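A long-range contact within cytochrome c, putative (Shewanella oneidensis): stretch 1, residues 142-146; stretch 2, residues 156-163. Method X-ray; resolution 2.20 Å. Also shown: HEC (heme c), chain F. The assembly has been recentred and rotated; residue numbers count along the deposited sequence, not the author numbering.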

ATOM      1  N   CYS A 142       3.378   8.574   5.828  1.00 29.33           N
ATOM      2  CA  CYS A 142       3.494   7.860   4.547  1.00 29.03           C
ATOM      3  C   CYS A 142       2.337   6.956   4.332  1.00 28.82           C
ATOM      4  O   CYS A 142       1.957   6.830   3.230  1.00 29.24           O
ATOM      5  N   HIS A 143       1.814   6.307   5.385  1.00 29.18           N
ATOM      6  CA  HIS A 143       0.679   5.354   5.261  1.00 29.30           C
ATOM      7  C   HIS A 143      -0.798   5.834   5.090  1.00 31.07           C
ATOM      8  O   HIS A 143      -1.637   5.000   4.731  1.00 29.09           O
ATOM      9  N   PHE A 144      -1.090   7.109   5.374  1.00 34.27           N
ATOM     10  CA  PHE A 144      -2.404   7.714   5.157  1.00 37.69           C
ATOM     11  C   PHE A 144      -2.588   8.455   3.837  1.00 42.73           C
ATOM     12  O   PHE A 144      -3.734   8.776   3.471  1.00 45.11           O
ATOM     13  N   TYR A 145      -1.521   8.755   3.102  1.00 47.60           N
ATOM     14  CA  TYR A 145      -1.669   9.384   1.752  1.00 53.20           C
ATOM     15  C   TYR A 145      -1.073   8.527   0.538  1.00 56.32           C
ATOM     16  O   TYR A 145      -0.715   7.328   0.709  1.00 57.08           O
ATOM     17  N   GLY A 146      -1.027   9.116  -0.680  1.00 58.78           N
ATOM     18  CA  GLY A 146      -0.477   8.452  -1.872  1.00 60.41           C
ATOM     19  C   GLY A 146       0.422   9.387  -2.703  1.00 61.66           C
ATOM     20  O   GLY A 146       0.918   9.041  -3.809  1.00 62.42           O
ATOM     21  N   ASP A 156      -8.287   1.540   3.806  1.00 40.03           N
ATOM     22  CA  ASP A 156      -8.431   1.210   5.245  1.00 38.62           C
ATOM     23  C   ASP A 156      -7.555   2.016   6.243  1.00 37.95           C
ATOM     24  O   ASP A 156      -7.576   1.783   7.446  1.00 36.98           O
ATOM     25  N   LEU A 157      -6.722   2.907   5.752  1.00 37.25           N
ATOM     26  CA  LEU A 157      -5.915   3.729   6.671  1.00 37.66           C
ATOM     27  C   LEU A 157      -6.060   5.159   6.157  1.00 39.25           C
ATOM     28  O   LEU A 157      -5.533   5.509   5.105  1.00 40.39           O
ATOM     29  N   ASP A 158      -6.807   5.970   6.882  1.00 40.45           N
ATOM     30  CA  ASP A 158      -7.126   7.312   6.434  1.00 41.57           C
ATOM     31  C   ASP A 158      -6.499   8.386   7.376  1.00 41.84           C
ATOM     32  O   ASP A 158      -5.959   8.020   8.444  1.00 40.45           O
ATOM     33  N   SER A 159      -6.547   9.667   6.973  1.00 41.75           N
ATOM     34  CA  SER A 159      -5.978  10.757   7.780  1.00 44.82           C
ATOM     35  C   SER A 159      -6.606  10.833   9.158  1.00 43.92           C
ATOM     36  O   SER A 159      -6.003  11.348  10.081  1.00 46.18           O
ATOM     37  N   SER A 160      -7.808  10.326   9.301  1.00 44.29           N
ATOM     38  CA  SER A 160      -8.453  10.347  10.593  1.00 44.90           C
ATOM     39  C   SER A 160      -7.934   9.245  11.535  1.00 45.26           C
ATOM     40  O   SER A 160      -8.303   9.243  12.703  1.00 46.31           O
ATOM     41  N   MET A 161      -7.097   8.306  11.043  1.00 45.11           N
ATOM     42  CA  MET A 161      -6.520   7.258  11.881  1.00 43.09           C
ATOM     43  C   MET A 161      -5.484   7.907  12.767  1.00 42.86           C
ATOM     44  O   MET A 161      -4.939   7.240  13.646  1.00 43.04           O
ATOM     45  N   ALA A 162      -5.183   9.190  12.563  1.00 40.08           N
ATOM     46  CA  ALA A 162      -4.362   9.879  13.549  1.00 40.59           C
ATOM     47  C   ALA A 162      -4.960   9.881  14.984  1.00 40.26           C
ATOM     48  O   ALA A 162      -4.203   9.757  15.976  1.00 40.07           O
ATOM     49  N   TYR A 163      -6.273  10.133  15.094  1.00 38.50           N
ATOM     50  CA  TYR A 163      -6.989  10.099  16.392  1.00 39.26           C
ATOM     51  C   TYR A 163      -8.393   9.652  16.047  1.00 38.05           C
ATOM     52  O   TYR A 163      -9.274  10.487  15.995  1.00 39.94           O
TER

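A single aromatic ring can join two chain segments without one hydrogen bond passing between them, and this cytochrome c contact illustrates the principle. At its centre lies Phe-144, buried, with chi1 in the m well; although its CA-to-CB bond points sideways, the residue has the largest area covered by the other stretch, 115 Å². Its tip meets Met-161, CZ lying 3.3 Å from CB, a tight apolar approach. The methionine is m at both chi1 and chi2; its CA-to-CB bond points toward the other stretch, but the end of its side chain leads away, so the ring is met by the root of that side chain and not by its sulfur. Leu-157 also points in, with an m,t rotamer: its CB lies 4.2 Å from Phe-144 CD2, and its CD1 reaches to 4.1 Å from His-143 CB. Ala-162 adds a lighter apolar touch, its CB 4.3 Å from Phe-144 CE1.

Backbone completes the pocket. The carbonyl O of Asp-158 sits over one face of the phenyl ring, 3.3 Å from Phe-144 CG, and also accepts a hydrogen bond from Met-161 N at 2.9 Å, so the same oxygen serves its own stretch and the ring contact. The CA-to-CB bond of Asp-158 points away; its OD1 accepts a hydrogen bond from Ser-160 OG (2.7 Å), a bond within the same stretch; Ser-160 OG is also hydrogen-bonded elsewhere in the structure.

Farther out, where Tyr-145 is exposed, its CA-to-CB bond points sideways, but its end comes nearer, bringing OH to 3.8 Å from Ser-159 CB, a van der Waals contact. Beside the aromatic centre, the end of the His-143 side chain leads away to heme c, where NE2 binds FE at about 2.0 Å. Cys-142, chi1 m, joins the same heme through a covalent SG–CAC bond of 1.8 Å. Heme attachment and apolar packing thus occupy consecutive residues.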

ATOM      1  CB  CYS A 142       4.733   7.010   4.487  1.00 29.23           C
ATOM      2  SG  CYS A 142       6.261   7.959   4.769  1.00 28.64           S
ATOM      3  CB  HIS A 143       0.751   4.277   6.350  1.00 27.11           C
ATOM      4  CG  HIS A 143       1.894   3.329   6.160  1.00 28.43           C
ATOM      5  ND1 HIS A 143       1.836   2.268   5.290  1.00 25.49           N
ATOM      6  CD2 HIS A 143       3.154   3.339   6.661  1.00 21.92           C
ATOM      7  CE1 HIS A 143       3.001   1.656   5.262  1.00 20.52           C
ATOM      8  NE2 HIS A 143       3.815   2.281   6.092  1.00 27.39           N
ATOM      9  CB  PHE A 144      -2.697   8.758   6.215  1.00 36.57           C
ATOM     10  CG  PHE A 144      -2.746   8.231   7.628  1.00 34.71           C
ATOM     11  CD1 PHE A 144      -2.723   9.123   8.686  1.00 36.43           C
ATOM     12  CD2 PHE A 144      -2.748   6.863   7.905  1.00 30.54           C
ATOM     13  CE1 PHE A 144      -2.751   8.632  10.030  1.00 37.16           C
ATOM     14  CE2 PHE A 144      -2.757   6.354   9.237  1.00 30.21           C
ATOM     15  CZ  PHE A 144      -2.772   7.245  10.297  1.00 32.87           C
ATOM     16  CB  TYR A 145      -1.185  10.869   1.802  1.00 53.17           C
ATOM     17  CG  TYR A 145      -1.471  11.481   3.169  1.00 54.73           C
ATOM     18  CD1 TYR A 145      -0.632  11.210   4.301  1.00 56.89           C
ATOM     19  CD2 TYR A 145      -2.617  12.270   3.362  1.00 55.18           C
ATOM     20  CE1 TYR A 145      -0.936  11.743   5.612  1.00 55.81           C
ATOM     21  CE2 TYR A 145      -2.943  12.808   4.634  1.00 56.16           C
ATOM     22  CZ  TYR A 145      -2.122  12.542   5.768  1.00 57.50           C
ATOM     23  OH  TYR A 145      -2.490  13.081   7.003  1.00 48.17           O
ATOM     24  CB  ASP A 156      -8.381  -0.335   5.542  1.00 37.51           C
ATOM     25  CG  ASP A 156      -7.006  -0.967   5.350  1.00 35.95           C
ATOM     26  OD1 ASP A 156      -6.729  -2.064   5.939  1.00 35.49           O
ATOM     27  OD2 ASP A 156      -6.101  -0.485   4.650  1.00 41.28           O
ATOM     28  CB  LEU A 157      -4.458   3.296   6.618  1.00 35.28           C
ATOM     29  CG  LEU A 157      -3.978   1.989   7.272  1.00 34.96           C
ATOM     30  CD1 LEU A 157      -2.465   1.791   7.153  1.00 33.42           C
ATOM     31  CD2 LEU A 157      -4.368   1.869   8.725  1.00 28.29           C
ATOM     32  CB  ASP A 158      -8.642   7.414   6.115  1.00 40.76           C
ATOM     33  CG  ASP A 158      -9.493   8.053   7.212  1.00 49.27           C
ATOM     34  OD1 ASP A 158      -9.549   7.600   8.400  1.00 54.46           O
ATOM     35  OD2 ASP A 158     -10.238   9.055   6.940  1.00 60.19           O
ATOM     36  CB  SER A 159      -6.178  12.116   7.105  1.00 43.94           C
ATOM     37  OG  SER A 159      -7.298  12.012   6.234  1.00 50.46           O
ATOM     38  CB  SER A 160      -9.928  10.103  10.396  1.00 46.05           C
ATOM     39  OG  SER A 160     -10.176   8.770  10.786  1.00 45.46           O
ATOM     40  CB  MET A 161      -5.813   6.132  11.094  1.00 44.67           C
ATOM     41  CG  MET A 161      -6.635   5.222  10.150  1.00 47.16           C
ATOM     42  SD  MET A 161      -7.885   4.237  10.947  1.00 53.88           S
ATOM     43  CE  MET A 161      -7.554   2.764  10.332  1.00 51.91           C
ATOM     44  CB  ALA A 162      -4.098  11.366  13.097  1.00 39.81           C
ATOM     45  CB  TYR A 163      -7.059  11.510  17.062  1.00 41.46           C
ATOM     46  CG  TYR A 163      -5.703  12.023  17.465  1.00 43.85           C
ATOM     47  CD1 TYR A 163      -4.907  12.750  16.552  1.00 46.27           C
ATOM     48  CD2 TYR A 163      -5.190  11.737  18.735  1.00 47.93           C
ATOM     49  CE1 TYR A 163      -3.617  13.169  16.912  1.00 50.08           C
ATOM     50  CE2 TYR A 163      -3.921  12.154  19.104  1.00 50.52           C
ATOM     51  CZ  TYR A 163      -3.159  12.859  18.199  1.00 51.71           C
ATOM     52  OH  TYR A 163      -1.928  13.249  18.605  1.00 58.46           O
TER
HETATM   53 FE   HEC F 804       5.715   1.666   6.562  1.00 30.63          FE
HETATM   54  CHA HEC F 804       5.661  -0.894   4.349  1.00 23.67           C
HETATM   55  CHB HEC F 804       4.343  -0.405   8.907  1.00 22.73           C
HETATM   56  CHC HEC F 804       6.298   4.024   8.933  1.00 23.03           C
HETATM   57  CHD HEC F 804       6.729   3.762   4.062  1.00 22.88           C
HETATM   58  NA  HEC F 804       5.112  -0.265   6.619  1.00 24.64           N
HETATM   59  C1A HEC F 804       5.123  -1.131   5.588  1.00 24.14           C
HETATM   60  C2A HEC F 804       4.649  -2.420   6.008  1.00 24.54           C
HETATM   61  C3A HEC F 804       4.310  -2.307   7.290  1.00 25.49           C
HETATM   62  C4A HEC F 804       4.574  -0.954   7.691  1.00 23.37           C
HETATM   63  CMA HEC F 804       3.642  -3.420   8.149  1.00 22.63           C
HETATM   64  CAA HEC F 804       4.491  -3.679   5.035  1.00 29.01           C
HETATM   65  CBA HEC F 804       5.645  -4.679   5.125  1.00 29.08           C
HETATM   66  CGA HEC F 804       6.644  -4.402   4.020  1.00 34.79           C
HETATM   67  O1A HEC F 804       7.840  -4.805   4.159  1.00 34.64           O
HETATM   68  O2A HEC F 804       6.224  -3.862   2.951  1.00 33.78           O
HETATM   69  NB  HEC F 804       5.361   1.775   8.554  1.00 23.29           N
HETATM   70  C1B HEC F 804       4.800   0.824   9.329  1.00 21.13           C
HETATM   71  C2B HEC F 804       4.624   1.347  10.664  1.00 23.10           C
HETATM   72  C3B HEC F 804       5.121   2.580  10.682  1.00 24.66           C
HETATM   73  C4B HEC F 804       5.633   2.855   9.350  1.00 23.45           C
HETATM   74  CMB HEC F 804       3.933   0.464  11.738  1.00 20.14           C
HETATM   75  CAB HEC F 804       5.359   3.541  11.893  1.00 27.95           C
HETATM   76  CBB HEC F 804       6.106   2.994  12.930  1.00 24.86           C
HETATM   77  NC  HEC F 804       6.372   3.509   6.532  1.00 25.35           N
HETATM   78  C1C HEC F 804       6.557   4.359   7.635  1.00 23.93           C
HETATM   79  C2C HEC F 804       6.936   5.645   7.140  1.00 22.33           C
HETATM   80  C3C HEC F 804       7.085   5.542   5.818  1.00 22.35           C
HETATM   81  C4C HEC F 804       6.732   4.218   5.375  1.00 25.62           C
HETATM   82  CMC HEC F 804       7.139   6.933   7.981  1.00 20.15           C
HETATM   83  CAC HEC F 804       7.516   6.711   4.938  1.00 23.42           C
HETATM   84  CBC HEC F 804       8.770   7.299   5.144  1.00 21.33           C
HETATM   85  ND  HEC F 804       6.045   1.502   4.520  1.00 26.27           N
HETATM   86  C1D HEC F 804       6.501   2.486   3.656  1.00 23.94           C
HETATM   87  C2D HEC F 804       6.758   1.954   2.352  1.00 24.60           C
HETATM   88  C3D HEC F 804       6.494   0.498   2.482  1.00 27.81           C
HETATM   89  C4D HEC F 804       6.050   0.304   3.852  1.00 28.56           C
HETATM   90  CMD HEC F 804       7.247   2.610   1.029  1.00 30.09           C
HETATM   91  CAD HEC F 804       6.635  -0.592   1.380  1.00 28.39           C
HETATM   92  CBD HEC F 804       8.039  -1.099   1.637  1.00 24.31           C
HETATM   93  CGD HEC F 804       8.404  -2.134   0.580  1.00 31.45           C
HETATM   94  O1D HEC F 804       7.953  -3.293   0.753  1.00 34.41           O
HETATM   95  O2D HEC F 804       9.120  -1.856  -0.436  1.00 28.07           O